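Local coordinates for serine-pyruvate aminotransferase (AgxT) (PDB 3ZRP), which probably transfers the amino group of serine to pyruvate, using pyridoxal 5'-phosphate as its cofactor, at residues Ser298-Pro311 and Pro331-Trp343. Numbering follows the deposited sequence.
Sequences SNTVTGVILKVADP and PAFKYFRIGHMGW
Strands 301-305 and 335-339 pair antiparallel, with Thr302-Ile338 and Val304-Phe336 as hydrogen-bonded pairs and segment axes 4.5 Å apart at 154°. Val304 N gives a 2.8 Å hydrogen bond to Phe336 O. At one end of the pairing, Thr300 C sits over one face of the His340 imidazole, off toward the rim. The ring edge makes two hydrogen bonds: NE2 shares a 2.7 Å one with Thr302 OG1, and ND1 gives a weak, bent one (135°) to Asn299 O. His340 CG stands between its own backbone N and carbonyl carbon (chi1 39°), which turns the ring toward 298-302. With an alanine here, Thr302 OG1 would probably lose this partner and Asn299 O its weak donor.

Val304, Phe336 and Ile338 share one sheet face. Val304 CB sits over the Phe336 ring in a CH-pi contact, 4.0 Å from its centroid. Leu306 CD1 meets the same ring at its edge, and Val304 CG2 touches Ile338 CD1 at 3.7 Å. At the far end, the Lys334 chain, extended to CE and bent at its last torsion, passes Pro311 and brings NZ to the carbonyls of Val308 and Ala309 in two weak bonds. A water bridges NZ to Lys307 O.

Helix 346-363 packs on the Phe336 face through Ile356, and Val314 of helix 311-319 also touches Phe336. The opposite face carries Arg337, which bonds to Pro327 O and Thr138 O near the pyridoxal phosphate. Strand 335-339 lies between 301-305 and 326-327, and the other edge of 301-305 bonds through its backbone to Glu288 and Val290.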
loop_
_atom_site.group_PDB
_atom_site.type_symbol
_atom_site.label_atom_id
_atom_site.label_comp_id
_atom_site.label_asym_id
_atom_site.label_seq_id
_atom_site.Cartn_x
_atom_site.Cartn_y
_atom_site.Cartn_z
ATOM N N SER A 298 25.150 -7.847 11.537
ATOM C CA SER A 298 24.482 -7.770 10.235
ATOM C C SER A 298 25.246 -6.856 9.305
ATOM O O SER A 298 25.914 -5.917 9.736
ATOM C CB SER A 298 23.014 -7.286 10.326
ATOM O OG SER A 298 22.945 -5.864 10.466
ATOM N N ASN A 299 25.117 -7.152 8.026
ATOM C CA ASN A 299 25.726 -6.360 6.977
ATOM C C ASN A 299 24.822 -5.232 6.438
ATOM O O ASN A 299 25.167 -4.567 5.443
ATOM C CB ASN A 299 26.261 -7.308 5.891
ATOM C CG ASN A 299 27.366 -8.229 6.437
ATOM O OD1 ASN A 299 28.071 -7.870 7.398
ATOM N ND2 ASN A 299 27.498 -9.410 5.854
ATOM N N THR A 300 23.705 -4.979 7.128
ATOM C CA THR A 300 22.792 -3.898 6.737
ATOM C C THR A 300 22.615 -2.838 7.791
ATOM O O THR A 300 22.329 -1.694 7.452
ATOM C CB THR A 300 21.377 -4.422 6.327
ATOM O OG1 THR A 300 20.793 -5.133 7.437
ATOM C CG2 THR A 300 21.510 -5.354 5.141
ATOM N N VAL A 301 22.752 -3.206 9.063
ATOM C CA VAL A 301 22.516 -2.291 10.193
ATOM C C VAL A 301 23.551 -2.540 11.304
ATOM O O VAL A 301 23.803 -3.688 11.677
ATOM C CB VAL A 301 21.114 -2.503 10.839
ATOM C CG1 VAL A 301 20.909 -1.543 12.029
ATOM C CG2 VAL A 301 19.993 -2.316 9.816
ATOM N N THR A 302 24.113 -1.469 11.849
ATOM C CA THR A 302 25.025 -1.557 12.982
ATOM C C THR A 302 24.578 -0.552 14.024
ATOM O O THR A 302 24.385 0.612 13.711
ATOM C CB THR A 302 26.495 -1.226 12.544
ATOM O OG1 THR A 302 26.880 -2.108 11.480
ATOM C CG2 THR A 302 27.460 -1.414 13.719
ATOM N N GLY A 303 24.404 -1.011 15.262
ATOM C CA GLY A 303 24.028 -0.126 16.369
ATOM C C GLY A 303 25.298 0.349 17.061
ATOM O O GLY A 303 26.242 -0.446 17.272
ATOM N N VAL A 304 25.332 1.637 17.413
ATOM C CA VAL A 304 26.558 2.272 17.904
ATOM C C VAL A 304 26.260 2.822 19.284
ATOM O O VAL A 304 25.511 3.775 19.421
ATOM C CB VAL A 304 27.076 3.402 16.939
ATOM C CG1 VAL A 304 28.404 3.974 17.412
ATOM C CG2 VAL A 304 27.236 2.875 15.484
ATOM N N ILE A 305 26.821 2.177 20.310
ATOM C CA ILE A 305 26.609 2.599 21.690
ATOM C C ILE A 305 27.366 3.910 21.984
ATOM O O ILE A 305 28.543 4.048 21.627
ATOM C CB ILE A 305 27.006 1.487 22.702
ATOM C CG1 ILE A 305 26.068 0.274 22.555
ATOM C CG2 ILE A 305 26.935 2.011 24.143
ATOM C CD1 ILE A 305 26.670 -1.043 23.010
ATOM N N LEU A 306 26.656 4.852 22.599
ATOM C CA LEU A 306 27.217 6.115 23.087
ATOM C C LEU A 306 27.277 6.140 24.613
ATOM O O LEU A 306 26.248 6.035 25.289
ATOM C CB LEU A 306 26.395 7.307 22.586
ATOM C CG LEU A 306 26.465 7.583 21.081
ATOM C CD1 LEU A 306 25.461 8.651 20.681
ATOM C CD2 LEU A 306 27.880 7.967 20.657
ATOM N N LYS A 307 28.488 6.304 25.145
ATOM C CA LYS A 307 28.731 6.286 26.589
ATOM C C LYS A 307 28.475 7.639 27.254
ATOM O O LYS A 307 28.124 7.698 28.430
ATOM C CB LYS A 307 30.165 5.815 26.870
ATOM C CG LYS A 307 30.471 4.403 26.359
ATOM C CD LYS A 307 30.040 3.348 27.373
ATOM C CE LYS A 307 29.555 2.062 26.708
ATOM N NZ LYS A 307 30.488 1.493 25.695
ATOM N N VAL A 308 28.653 8.722 26.502
ATOM C CA VAL A 308 28.504 10.067 27.048
ATOM C C VAL A 308 27.511 10.917 26.264
ATOM O O VAL A 308 26.560 11.454 26.839
ATOM C CB VAL A 308 29.900 10.792 27.151
ATOM C CG1 VAL A 308 29.731 12.232 27.593
ATOM C CG2 VAL A 308 30.822 10.051 28.113
ATOM N N ALA A 309 27.744 11.059 24.956
ATOM C CA ALA A 309 26.935 11.929 24.095
ATOM C C ALA A 309 25.474 11.474 23.973
ATOM O O ALA A 309 25.175 10.276 24.070
ATOM C CB ALA A 309 27.569 12.030 22.715
ATOM N N ASP A 310 24.580 12.441 23.760
ATOM C CA ASP A 310 23.146 12.184 23.576
ATOM C C ASP A 310 22.866 11.820 22.114
ATOM O O ASP A 310 23.227 12.582 21.216
ATOM C CB ASP A 310 22.340 13.421 24.000
ATOM C CG ASP A 310 20.834 13.286 23.741
ATOM O OD1 ASP A 310 20.291 12.163 23.764
ATOM O OD2 ASP A 310 20.190 14.328 23.525
ATOM N N PRO A 311 22.228 10.658 21.869
ATOM C CA PRO A 311 22.017 10.198 20.484
ATOM C C PRO A 311 21.222 11.159 19.586
ATOM O O PRO A 311 21.509 11.222 18.383
ATOM C CB PRO A 311 21.281 8.864 20.655
ATOM C CG PRO A 311 21.649 8.405 22.013
ATOM C CD PRO A 311 21.757 9.659 22.844
ATOM N N PRO A 331 15.191 -0.305 24.871
ATOM C CA PRO A 331 15.297 0.240 26.228
ATOM C C PRO A 331 16.624 -0.081 26.913
ATOM O O PRO A 331 17.045 0.660 27.801
ATOM C CB PRO A 331 14.132 -0.426 26.977
ATOM C CG PRO A 331 13.777 -1.638 26.166
ATOM C CD PRO A 331 14.067 -1.253 24.743
ATOM N N ALA A 332 17.286 -1.153 26.485
ATOM C CA ALA A 332 18.507 -1.628 27.144
ATOM C C ALA A 332 19.794 -0.915 26.713
ATOM O O ALA A 332 20.829 -1.071 27.359
ATOM C CB ALA A 332 18.652 -3.118 26.963
ATOM N N PHE A 333 19.726 -0.143 25.631
ATOM C CA PHE A 333 20.917 0.511 25.075
ATOM C C PHE A 333 20.707 2.002 24.846
ATOM O O PHE A 333 19.581 2.458 24.608
ATOM C CB PHE A 333 21.317 -0.135 23.744
ATOM C CG PHE A 333 21.704 -1.572 23.843
ATOM C CD1 PHE A 333 23.006 -1.934 24.174
ATOM C CD2 PHE A 333 20.779 -2.574 23.566
ATOM C CE1 PHE A 333 23.378 -3.272 24.264
ATOM C CE2 PHE A 333 21.129 -3.925 23.641
ATOM C CZ PHE A 333 22.441 -4.278 23.987
ATOM N N LYS A 334 21.801 2.758 24.941
ATOM C CA LYS A 334 21.837 4.159 24.522
ATOM C C LYS A 334 22.702 4.183 23.263
ATOM O O LYS A 334 23.913 3.935 23.320
ATOM C CB LYS A 334 22.415 5.058 25.624
ATOM C CG LYS A 334 22.263 6.545 25.373
ATOM C CD LYS A 334 22.781 7.341 26.564
ATOM C CE LYS A 334 23.072 8.793 26.201
ATOM N NZ LYS A 334 24.192 9.366 27.005
ATOM N N TYR A 335 22.072 4.443 22.118
ATOM C CA TYR A 335 22.731 4.234 20.832
ATOM C C TYR A 335 22.064 4.944 19.660
ATOM O O TYR A 335 20.943 5.456 19.779
ATOM C CB TYR A 335 22.854 2.720 20.539
ATOM C CG TYR A 335 21.552 2.006 20.153
ATOM C CD1 TYR A 335 20.477 1.946 21.026
ATOM C CD2 TYR A 335 21.428 1.367 18.903
ATOM C CE1 TYR A 335 19.284 1.271 20.684
ATOM C CE2 TYR A 335 20.255 0.681 18.549
ATOM C CZ TYR A 335 19.189 0.642 19.444
ATOM O OH TYR A 335 18.027 0.003 19.093
ATOM N N PHE A 336 22.771 4.977 18.531
ATOM C CA PHE A 336 22.170 5.314 17.242
ATOM C C PHE A 336 22.503 4.198 16.267
ATOM O O PHE A 336 23.344 3.354 16.544
ATOM C CB PHE A 336 22.618 6.712 16.731
ATOM C CG PHE A 336 24.061 6.780 16.295
ATOM C CD1 PHE A 336 25.075 7.005 17.223
ATOM C CD2 PHE A 336 24.410 6.615 14.955
ATOM C CE1 PHE A 336 26.419 7.061 16.836
ATOM C CE2 PHE A 336 25.756 6.667 14.551
ATOM C CZ PHE A 336 26.762 6.894 15.501
ATOM N N ARG A 337 21.834 4.170 15.126
ATOM C CA ARG A 337 22.065 3.122 14.150
ATOM C C ARG A 337 22.574 3.653 12.830
ATOM O O ARG A 337 22.147 4.711 12.357
ATOM C CB ARG A 337 20.780 2.344 13.899
ATOM C CG ARG A 337 20.359 1.471 15.074
ATOM C CD ARG A 337 19.009 0.816 14.763
ATOM N NE ARG A 337 17.930 1.802 14.798
ATOM C CZ ARG A 337 16.704 1.612 14.313
ATOM N NH1 ARG A 337 16.375 0.466 13.729
ATOM N NH2 ARG A 337 15.775 2.563 14.430
ATOM N N ILE A 338 23.466 2.879 12.220
ATOM C CA ILE A 338 23.915 3.135 10.871
ATOM C C ILE A 338 23.250 2.133 9.947
ATOM O O ILE A 338 23.401 0.933 10.118
ATOM C CB ILE A 338 25.468 3.010 10.734
ATOM C CG1 ILE A 338 26.197 3.847 11.791
ATOM C CG2 ILE A 338 25.918 3.425 9.326
ATOM C CD1 ILE A 338 27.711 3.535 11.861
ATOM N N GLY A 339 22.517 2.629 8.959
ATOM C CA GLY A 339 21.979 1.791 7.918
ATOM C C GLY A 339 22.929 1.801 6.757
ATOM O O GLY A 339 23.261 2.879 6.254
ATOM N N HIS A 340 23.391 0.622 6.340
ATOM C CA HIS A 340 24.337 0.493 5.243
ATOM C C HIS A 340 23.835 -0.608 4.344
ATOM O O HIS A 340 24.243 -1.746 4.446
ATOM C CB HIS A 340 25.793 0.244 5.730
ATOM C CG HIS A 340 25.903 -0.681 6.920
ATOM N ND1 HIS A 340 25.822 -2.057 6.809
ATOM C CD2 HIS A 340 26.104 -0.426 8.232
ATOM C CE1 HIS A 340 25.959 -2.599 8.010
ATOM N NE2 HIS A 340 26.125 -1.635 8.891
ATOM N N MET A 341 22.922 -0.248 3.443
ATOM C CA MET A 341 22.208 -1.227 2.649
ATOM C C MET A 341 21.669 -0.635 1.348
ATOM O O MET A 341 21.432 0.564 1.245
ATOM C CB MET A 341 21.057 -1.859 3.451
ATOM C CG MET A 341 19.887 -0.872 3.702
ATOM S SD MET A 341 18.533 -1.593 4.660
ATOM C CE MET A 341 18.978 -1.051 6.316
ATOM N N GLY A 342 21.483 -1.490 0.356
ATOM C CA GLY A 342 20.963 -1.053 -0.947
ATOM C C GLY A 342 22.130 -0.749 -1.868
ATOM O O GLY A 342 22.845 -1.668 -2.301
ATOM N N TRP A 343 22.338 0.544 -2.114
ATOM C CA TRP A 343 23.375 0.979 -3.059
ATOM C C TRP A 343 24.605 1.562 -2.396
ATOM O O TRP A 343 25.411 2.241 -3.029
ATOM C CB TRP A 343 22.790 1.875 -4.169
ATOM C CG TRP A 343 21.984 1.021 -5.143
ATOM C CD1 TRP A 343 20.624 0.876 -5.184
ATOM C CD2 TRP A 343 22.512 0.128 -6.136
ATOM N NE1 TRP A 343 20.271 -0.004 -6.181
ATOM C CE2 TRP A 343 21.410 -0.485 -6.774
ATOM C CE3 TRP A 343 23.812 -0.193 -6.567
ATOM C CZ2 TRP A 343 21.567 -1.406 -7.816
ATOM C CZ3 TRP A 343 23.968 -1.103 -7.607
ATOM C CH2 TRP A 343 22.852 -1.702 -8.215
HETATM O O HOH W 1 25.598 8.210 28.980
#